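PDB 7B04: nitrite oxidoreductase subunit A from Kuenenia stuttgartiensis, which belongs to the molybdopterin oxidoreductase family, resembles NarG, and holds an iron/sulfur cluster, a molybdenum atom and two MD1 groups. Local coordinates for residues F63-S68 with C75-F80; Y93-Y98 with N111-L116; Q704-T709 with W720-I725. All blocks are in the same frame, centred on the assembly; numbering follows the deposited sequence.

Contact 1 (F63-S68 with C75-F80); sequences FTYCCS and CRIRAF. With SF4 (iron/sulfur cluster), chain C.
C67 and C75 are paired at the loop end of an antiparallel beta hairpin, built from strands 61-66 and 76-82, and each binds an iron of the iron/sulfur cluster. C67 SG lies 2.3 Å from FE2 and C75 SG 2.3 Å from FE4. The two sulfurs leave their backbones differently: C67 SG is anti to its backbone N (chi1 178°), whereas C75 SG is anti to its carbonyl carbon (chi1 -67°). A hydrogen bond from C67 N to C75 O (3.2 Å) ties the two ligand residues together through the main chain. I77 also borders the cluster, its CD1 packing on C67 CB and lying 3.6 Å from cluster atom S1.

Farther along the same face of the hairpin, I77 CB makes a CH-pi contact 4.0 Å from the centroid of the Y65 ring, displaced toward the rim, while I77 CG2 packs against Y65 CE1 and CZ. The A79 methyl is shared by two aromatic rings: it sits at the edge of Y65, near the ring plane, and over one face of F63. Y65 and I77 form a hydrogen-bonded pair, with I77 N 2.7 Å from Y65 O, and so do F63 and A79, with A79 N 3.0 Å from F63 O.

T64, C66, R76 and R78 occupy the opposite face. The R76 chain bends at chi2 and chi3; C66 CB lies over one face of its guanidinium, CD meets T64 CG2, and NH2 donates to I719 O on strand 716-720. R78 NE is hydrogen-bonded to N92 OD1, and one face of its guanidinium is covered near the rim by T64 OG1. That hydroxyl also makes a weak hydrogen bond to I77 O, at 3.5 Å.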
# COMPACT_ATOMS: atom_id res chain seq x y z
N PHE B 63 -8.61 16.28 15.08
CA PHE B 63 -9.49 15.30 15.69
C PHE B 63 -8.88 13.92 15.50
O PHE B 63 -7.91 13.73 14.76
CB PHE B 63 -10.93 15.43 15.15
CG PHE B 63 -11.19 14.78 13.82
CD1 PHE B 63 -11.29 15.55 12.67
CD2 PHE B 63 -11.44 13.42 13.72
CE1 PHE B 63 -11.57 14.96 11.44
CE2 PHE B 63 -11.71 12.83 12.50
CZ PHE B 63 -11.78 13.60 11.36
N THR B 64 -9.43 12.96 16.24
CA THR B 64 -8.88 11.62 16.33
C THR B 64 -9.92 10.54 16.06
O THR B 64 -11.01 10.58 16.62
CB THR B 64 -8.26 11.44 17.72
OG1 THR B 64 -6.97 12.06 17.76
CG2 THR B 64 -8.14 10.00 18.09
N TYR B 65 -9.57 9.58 15.21
CA TYR B 65 -10.42 8.42 14.94
C TYR B 65 -9.52 7.19 14.79
O TYR B 65 -8.30 7.25 14.98
CB TYR B 65 -11.30 8.62 13.70
CG TYR B 65 -10.55 8.73 12.39
CD1 TYR B 65 -9.84 9.87 12.07
CD2 TYR B 65 -10.54 7.67 11.49
CE1 TYR B 65 -9.16 9.98 10.88
CE2 TYR B 65 -9.85 7.76 10.29
CZ TYR B 65 -9.16 8.92 10.00
OH TYR B 65 -8.47 9.03 8.81
N CYS B 66 -10.14 6.07 14.43
CA CYS B 66 -9.44 4.80 14.22
C CYS B 66 -9.75 4.30 12.81
O CYS B 66 -10.91 4.14 12.45
CB CYS B 66 -9.87 3.77 15.26
SG CYS B 66 -9.14 2.12 15.04
N CYS B 67 -8.69 4.08 12.03
CA CYS B 67 -8.83 3.46 10.71
C CYS B 67 -8.92 1.95 10.89
O CYS B 67 -8.01 1.33 11.45
CB CYS B 67 -7.64 3.84 9.83
SG CYS B 67 -7.63 3.09 8.19
N SER B 68 -10.03 1.34 10.45
CA SER B 68 -10.28 -0.08 10.71
C SER B 68 -10.79 -0.80 9.46
O SER B 68 -11.95 -1.22 9.40
CB SER B 68 -11.26 -0.22 11.87
OG SER B 68 -11.34 -1.57 12.28
N CYS B 75 -5.12 1.41 13.41
CA CYS B 75 -4.29 2.53 13.85
C CYS B 75 -5.14 3.64 14.45
O CYS B 75 -6.28 3.89 14.05
CB CYS B 75 -3.49 3.08 12.67
SG CYS B 75 -2.23 1.95 12.03
N ARG B 76 -4.55 4.33 15.44
CA ARG B 76 -5.16 5.50 16.04
C ARG B 76 -4.66 6.73 15.28
O ARG B 76 -3.45 6.94 15.16
CB ARG B 76 -4.81 5.59 17.52
CG ARG B 76 -5.28 6.86 18.18
CD ARG B 76 -6.79 6.98 18.08
NE ARG B 76 -7.51 6.08 18.97
CZ ARG B 76 -8.84 6.04 19.05
NH1 ARG B 76 -9.58 6.86 18.31
NH2 ARG B 76 -9.43 5.20 19.88
N ILE B 77 -5.59 7.53 14.79
CA ILE B 77 -5.32 8.48 13.73
C ILE B 77 -5.60 9.90 14.19
O ILE B 77 -6.59 10.15 14.89
CB ILE B 77 -6.19 8.11 12.51
CG1 ILE B 77 -5.91 6.67 12.09
CG2 ILE B 77 -5.96 9.05 11.41
CD1 ILE B 77 -4.92 6.53 10.98
N ARG B 78 -4.75 10.84 13.78
CA ARG B 78 -4.95 12.27 14.02
C ARG B 78 -5.03 13.00 12.67
O ARG B 78 -4.04 13.06 11.94
CB ARG B 78 -3.84 12.86 14.88
CG ARG B 78 -4.04 14.34 15.18
CD ARG B 78 -3.03 14.87 16.19
NE ARG B 78 -3.20 14.27 17.51
CZ ARG B 78 -4.13 14.64 18.38
NH1 ARG B 78 -4.99 15.60 18.08
NH2 ARG B 78 -4.21 14.03 19.56
N ALA B 79 -6.20 13.55 12.36
CA ALA B 79 -6.44 14.26 11.11
C ALA B 79 -6.50 15.76 11.36
O ALA B 79 -6.96 16.21 12.42
CB ALA B 79 -7.74 13.78 10.45
N PHE B 80 -6.04 16.54 10.38
CA PHE B 80 -6.04 18.00 10.47
C PHE B 80 -7.17 18.56 9.62
O PHE B 80 -7.36 18.15 8.47
CB PHE B 80 -4.72 18.60 10.00
CG PHE B 80 -3.50 18.00 10.62
CD1 PHE B 80 -2.93 16.85 10.10
CD2 PHE B 80 -2.91 18.59 11.73
CE1 PHE B 80 -1.80 16.30 10.67
CE2 PHE B 80 -1.78 18.03 12.31
CZ PHE B 80 -1.23 16.89 11.78
FE1 SF4 C . -4.32 0.11 8.06
FE2 SF4 C . -5.45 2.56 8.49
FE3 SF4 C . -2.91 2.38 7.48
FE4 SF4 C . -3.39 1.70 10.09
S1 SF4 C . -3.63 3.76 9.14
S2 SF4 C . -2.14 0.54 8.58
S3 SF4 C . -5.46 0.78 9.92
S4 SF4 C . -4.84 1.67 6.49

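Contact 2 (Y93-Y98 with N111-L116); sequences YDHQNY and NPRMCL. With SF4 (iron/sulfur cluster), chain C.
H95 and N111 both hold CG anti to the carbonyl carbon (chi1 -64° and -77°), and their side chains run past each other in opposite directions. H95 ND1 donates to N111 OD1 at 2.7 Å, a bond lying in the imidazole plane and in the plane of the amide carbonyl. At the other ring nitrogen, H95 NE2 accepts from R113 NE at 2.9 Å. There the guanidinium is turned 77° from the imidazole, and its NH2 forms a salt bridge with E316. Bonds at both nitrogens thus fix the rotation of the H95 ring.

Y93 lies beside P112, which follows a cis peptide bond, and Y93 CZ is 3.7 Å from P112 CB; N111 ND2 approaches Y93 CD1 obliquely. The polar ends here turn to subunit B, Y93 OH bonding to S260 O and N111 ND2 to M347 O of that chain. Within 93-98, Q96 NE2 returns to Y93 O at 2.8 Å. Beyond R113 the chain reaches the cluster, where M114 packs near S1 and C115 SG binds FE3 at 2.2 Å. The loop thus carries one cysteine ligand, consistent with the N-terminal iron/sulfur site of NarG-like molybdopterin oxidoreductases.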
# COMPACT_ATOMS: atom_id res chain seq x y z
N TYR B 93 1.42 9.62 17.33
CA TYR B 93 2.60 9.51 18.19
C TYR B 93 2.16 9.41 19.65
O TYR B 93 2.49 10.24 20.50
CB TYR B 93 3.57 10.67 17.96
CG TYR B 93 4.41 10.53 16.71
CD1 TYR B 93 5.65 9.91 16.75
CD2 TYR B 93 3.95 11.00 15.48
CE1 TYR B 93 6.42 9.78 15.60
CE2 TYR B 93 4.71 10.87 14.33
CZ TYR B 93 5.95 10.26 14.40
OH TYR B 93 6.71 10.12 13.26
N ASP B 94 1.37 8.37 19.92
CA ASP B 94 0.66 8.22 21.18
C ASP B 94 0.90 6.91 21.92
O ASP B 94 0.33 6.72 22.99
CB ASP B 94 -0.85 8.34 20.92
CG ASP B 94 -1.32 7.38 19.85
OD1 ASP B 94 -0.46 6.75 19.19
OD2 ASP B 94 -2.55 7.24 19.66
N HIS B 95 1.73 6.02 21.38
CA HIS B 95 1.83 4.68 21.96
C HIS B 95 2.44 4.69 23.35
O HIS B 95 2.11 3.84 24.18
CB HIS B 95 2.61 3.77 21.02
CG HIS B 95 1.93 3.56 19.70
ND1 HIS B 95 2.17 4.37 18.61
CD2 HIS B 95 1.01 2.65 19.31
CE1 HIS B 95 1.43 3.96 17.60
NE2 HIS B 95 0.72 2.92 18.00
N GLN B 96 3.35 5.64 23.62
CA GLN B 96 3.88 5.81 24.97
C GLN B 96 2.77 5.92 26.00
O GLN B 96 2.93 5.47 27.15
CB GLN B 96 4.78 7.05 25.03
CG GLN B 96 4.07 8.36 24.73
CD GLN B 96 4.06 8.70 23.26
OE1 GLN B 96 4.27 7.84 22.40
NE2 GLN B 96 3.80 9.97 22.95
N ASN B 97 1.63 6.51 25.63
CA ASN B 97 0.55 6.79 26.56
C ASN B 97 -0.41 5.63 26.74
O ASN B 97 -1.25 5.68 27.64
CB ASN B 97 -0.22 8.03 26.10
CG ASN B 97 0.65 9.27 26.05
OD1 ASN B 97 1.48 9.50 26.92
ND2 ASN B 97 0.46 10.09 25.01
N TYR B 98 -0.31 4.58 25.93
CA TYR B 98 -1.24 3.46 26.06
C TYR B 98 -0.94 2.68 27.34
O TYR B 98 0.22 2.41 27.66
CB TYR B 98 -1.15 2.53 24.85
CG TYR B 98 -1.58 3.13 23.53
CD1 TYR B 98 -2.12 4.42 23.46
CD2 TYR B 98 -1.46 2.41 22.35
CE1 TYR B 98 -2.51 4.96 22.24
CE2 TYR B 98 -1.85 2.94 21.14
CZ TYR B 98 -2.37 4.21 21.09
OH TYR B 98 -2.76 4.74 19.88
N ASN B 111 5.73 3.45 17.73
CA ASN B 111 5.51 4.63 16.86
C ASN B 111 6.15 4.42 15.49
O ASN B 111 7.04 3.61 15.39
CB ASN B 111 6.12 5.87 17.50
CG ASN B 111 5.31 6.45 18.63
OD1 ASN B 111 4.27 5.95 18.98
ND2 ASN B 111 5.78 7.52 19.23
N PRO B 112 5.83 5.22 14.44
CA PRO B 112 4.55 5.89 14.24
C PRO B 112 3.39 4.97 13.86
O PRO B 112 2.31 5.20 14.22
CB PRO B 112 4.89 6.92 13.18
CG PRO B 112 5.90 6.24 12.35
CD PRO B 112 6.71 5.45 13.33
N ARG B 113 3.70 3.97 13.05
CA ARG B 113 2.76 2.90 12.68
C ARG B 113 1.50 3.35 11.92
O ARG B 113 0.47 3.45 12.51
CB ARG B 113 2.59 2.02 13.92
CG ARG B 113 1.25 1.36 14.11
CD ARG B 113 1.36 0.79 15.47
NE ARG B 113 0.05 0.95 15.97
CZ ARG B 113 -0.87 0.06 15.79
NH1 ARG B 113 -2.08 0.24 16.28
NH2 ARG B 113 -0.56 -1.03 15.14
N MET B 114 1.64 3.65 10.63
CA MET B 114 0.49 3.96 9.78
C MET B 114 0.83 3.46 8.38
O MET B 114 1.97 3.12 8.09
CB MET B 114 0.21 5.47 9.79
CG MET B 114 -1.24 5.85 9.74
SD MET B 114 -1.59 7.56 10.19
CE MET B 114 -2.79 7.97 8.93
N CYS B 115 -0.18 3.34 7.53
CA CYS B 115 0.11 2.98 6.14
C CYS B 115 -0.18 4.15 5.21
O CYS B 115 -0.86 5.11 5.58
CB CYS B 115 -0.68 1.73 5.71
SG CYS B 115 -2.42 1.99 5.35
N LEU B 116 0.37 4.06 3.99
CA LEU B 116 0.09 5.07 2.97
C LEU B 116 -1.40 5.22 2.72
O LEU B 116 -1.88 6.32 2.44
CB LEU B 116 0.82 4.73 1.67
CG LEU B 116 0.19 3.74 0.68
CD1 LEU B 116 0.84 3.85 -0.69
CD2 LEU B 116 0.30 2.34 1.22
FE1 SF4 C . -4.32 0.11 8.06
FE2 SF4 C . -5.45 2.56 8.49
FE3 SF4 C . -2.91 2.38 7.48
FE4 SF4 C . -3.39 1.70 10.09
S1 SF4 C . -3.63 3.76 9.14
S2 SF4 C . -2.14 0.54 8.58
S3 SF4 C . -5.46 0.78 9.92
S4 SF4 C . -4.84 1.67 6.49

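Contact 3 (Q704-T709 with W720-I725); sequences QEFEIT and WGKTGI
The six-membered ring of W720 carries E707 CB over one face, 4.2 Å from its centroid, and T709 CB in plane at its edge. The T709 methyl comes in obliquely, with CG2 3.4 Å from W720 CZ3. A second ring, F706, is crossed at about a right angle by the extended K722 side chain: K722 CD lies 4.0 Å from the F706 centroid, over one face, and NZ ends 3.5 Å from F706 CE2. W720 O is at the edge of the F706 ring, near its plane.

E707 and W720 belong to the antiparallel pairing of strands 707-709 and 716-720, part of a three-stranded sheet. They are a hydrogen-bonded pair, E707 N donating to W720 O (2.9 Å) and W720 N to E707 O (3.2 Å). Past W720 the strand gives way at G721, whose backbone angles (phi 151°, psi 163°) are suited to glycine and whose CA passes E705 O. The E707 carboxylate leads away from segment 720-725, OE2 hydrogen-bonding to G235 N. The E705 side chain folds back on its own segment, where OE1 uses its anti lone pair to accept from F706 N at 3.0 Å.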
# COMPACT_ATOMS: atom_id res chain seq x y z
N GLN B 704 -21.51 8.83 13.88
CA GLN B 704 -22.37 9.54 14.81
C GLN B 704 -22.69 8.71 16.05
O GLN B 704 -23.63 9.05 16.78
CB GLN B 704 -23.65 9.97 14.11
CG GLN B 704 -23.49 11.17 13.19
CD GLN B 704 -24.60 11.26 12.17
OE1 GLN B 704 -25.27 10.28 11.86
NE2 GLN B 704 -24.81 12.46 11.64
N GLU B 705 -21.93 7.66 16.31
CA GLU B 705 -22.12 6.81 17.47
C GLU B 705 -20.81 6.09 17.73
O GLU B 705 -20.00 5.89 16.81
CB GLU B 705 -23.28 5.83 17.24
CG GLU B 705 -23.52 4.76 18.30
CD GLU B 705 -24.03 5.33 19.61
OE1 GLU B 705 -23.20 5.75 20.44
OE2 GLU B 705 -25.26 5.35 19.81
N PHE B 706 -20.60 5.69 18.98
CA PHE B 706 -19.31 5.12 19.35
C PHE B 706 -19.17 3.69 18.82
O PHE B 706 -20.15 2.99 18.58
CB PHE B 706 -19.14 5.13 20.87
CG PHE B 706 -19.17 6.51 21.46
CD1 PHE B 706 -18.16 7.41 21.19
CD2 PHE B 706 -20.21 6.90 22.30
CE1 PHE B 706 -18.18 8.69 21.73
CE2 PHE B 706 -20.24 8.17 22.84
CZ PHE B 706 -19.22 9.06 22.56
N GLU B 707 -17.91 3.28 18.63
CA GLU B 707 -17.62 1.95 18.10
C GLU B 707 -16.37 1.39 18.76
O GLU B 707 -15.45 2.12 19.11
CB GLU B 707 -17.44 1.99 16.58
CG GLU B 707 -17.49 0.62 15.96
CD GLU B 707 -18.82 -0.06 16.18
OE1 GLU B 707 -19.86 0.62 16.07
OE2 GLU B 707 -18.84 -1.27 16.49
N ILE B 708 -16.36 0.06 18.91
CA ILE B 708 -15.31 -0.66 19.61
C ILE B 708 -14.59 -1.58 18.62
O ILE B 708 -15.23 -2.16 17.74
CB ILE B 708 -15.89 -1.48 20.79
CG1 ILE B 708 -14.82 -2.36 21.44
CG2 ILE B 708 -17.06 -2.33 20.33
CD1 ILE B 708 -13.72 -1.58 22.11
N THR B 709 -13.27 -1.68 18.76
CA THR B 709 -12.49 -2.60 17.94
C THR B 709 -11.28 -3.07 18.74
O THR B 709 -10.83 -2.41 19.68
CB THR B 709 -12.03 -1.98 16.62
OG1 THR B 709 -11.29 -2.95 15.88
CG2 THR B 709 -11.13 -0.79 16.88
N TRP B 720 -13.97 4.92 19.22
CA TRP B 720 -14.05 6.21 18.54
C TRP B 720 -15.47 6.45 18.03
O TRP B 720 -16.31 5.55 17.97
CB TRP B 720 -13.03 6.28 17.41
CG TRP B 720 -13.43 5.58 16.17
CD1 TRP B 720 -13.90 6.15 15.02
CD2 TRP B 720 -13.41 4.17 15.94
NE1 TRP B 720 -14.15 5.19 14.08
CE2 TRP B 720 -13.86 3.96 14.62
CE3 TRP B 720 -13.04 3.06 16.71
CZ2 TRP B 720 -13.96 2.69 14.06
CZ3 TRP B 720 -13.15 1.80 16.15
CH2 TRP B 720 -13.60 1.63 14.84
N GLY B 721 -15.75 7.72 17.76
CA GLY B 721 -17.00 8.17 17.18
C GLY B 721 -17.38 9.58 17.58
O GLY B 721 -16.91 10.12 18.58
N LYS B 722 -18.30 10.16 16.82
CA LYS B 722 -18.90 11.49 16.99
C LYS B 722 -17.91 12.64 17.00
O LYS B 722 -18.34 13.78 17.20
CB LYS B 722 -19.69 11.60 18.30
CG LYS B 722 -20.53 10.41 18.69
CD LYS B 722 -21.10 10.70 20.07
CE LYS B 722 -22.30 9.84 20.38
NZ LYS B 722 -22.90 10.17 21.71
N THR B 723 -16.63 12.41 16.76
CA THR B 723 -15.64 13.47 16.87
C THR B 723 -15.10 13.94 15.52
O THR B 723 -14.22 14.81 15.48
CB THR B 723 -14.50 13.02 17.78
OG1 THR B 723 -13.66 14.13 18.13
CG2 THR B 723 -13.67 11.96 17.08
N GLY B 724 -15.60 13.38 14.43
CA GLY B 724 -15.11 13.70 13.09
C GLY B 724 -15.95 14.76 12.40
O GLY B 724 -16.40 15.74 13.01
N ILE B 725 -16.21 14.53 11.12
CA ILE B 725 -16.97 15.45 10.30
C ILE B 725 -18.41 14.96 10.20
O ILE B 725 -18.73 13.79 10.44
CB ILE B 725 -16.35 15.60 8.89
CG1 ILE B 725 -16.37 14.27 8.14
CG2 ILE B 725 -14.93 16.15 8.98
CD1 ILE B 725 -16.00 14.38 6.67

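In the fold
From the N terminus, contact 1 comes first and closes the six-residue loop 69-74 between the hairpin strands. Strand 85-91 then completes that sheet, and in the loop after it contact 2 joins the ends of the twelve-residue excursion 99-110. Contact 3 lies some 600 residues later and closes 710-719. The three follow in series, none nested or crossed. Contacts 1 and 2 converge on the iron/sulfur cluster, supplying ligands to three irons, and meet where I77 packs on M114. Contact 3 packs against the outer strand 61-66, W720 on C66 and T723 on F63. Contacts 2 and 3 do not touch, their nearest atoms being about 9 Å apart.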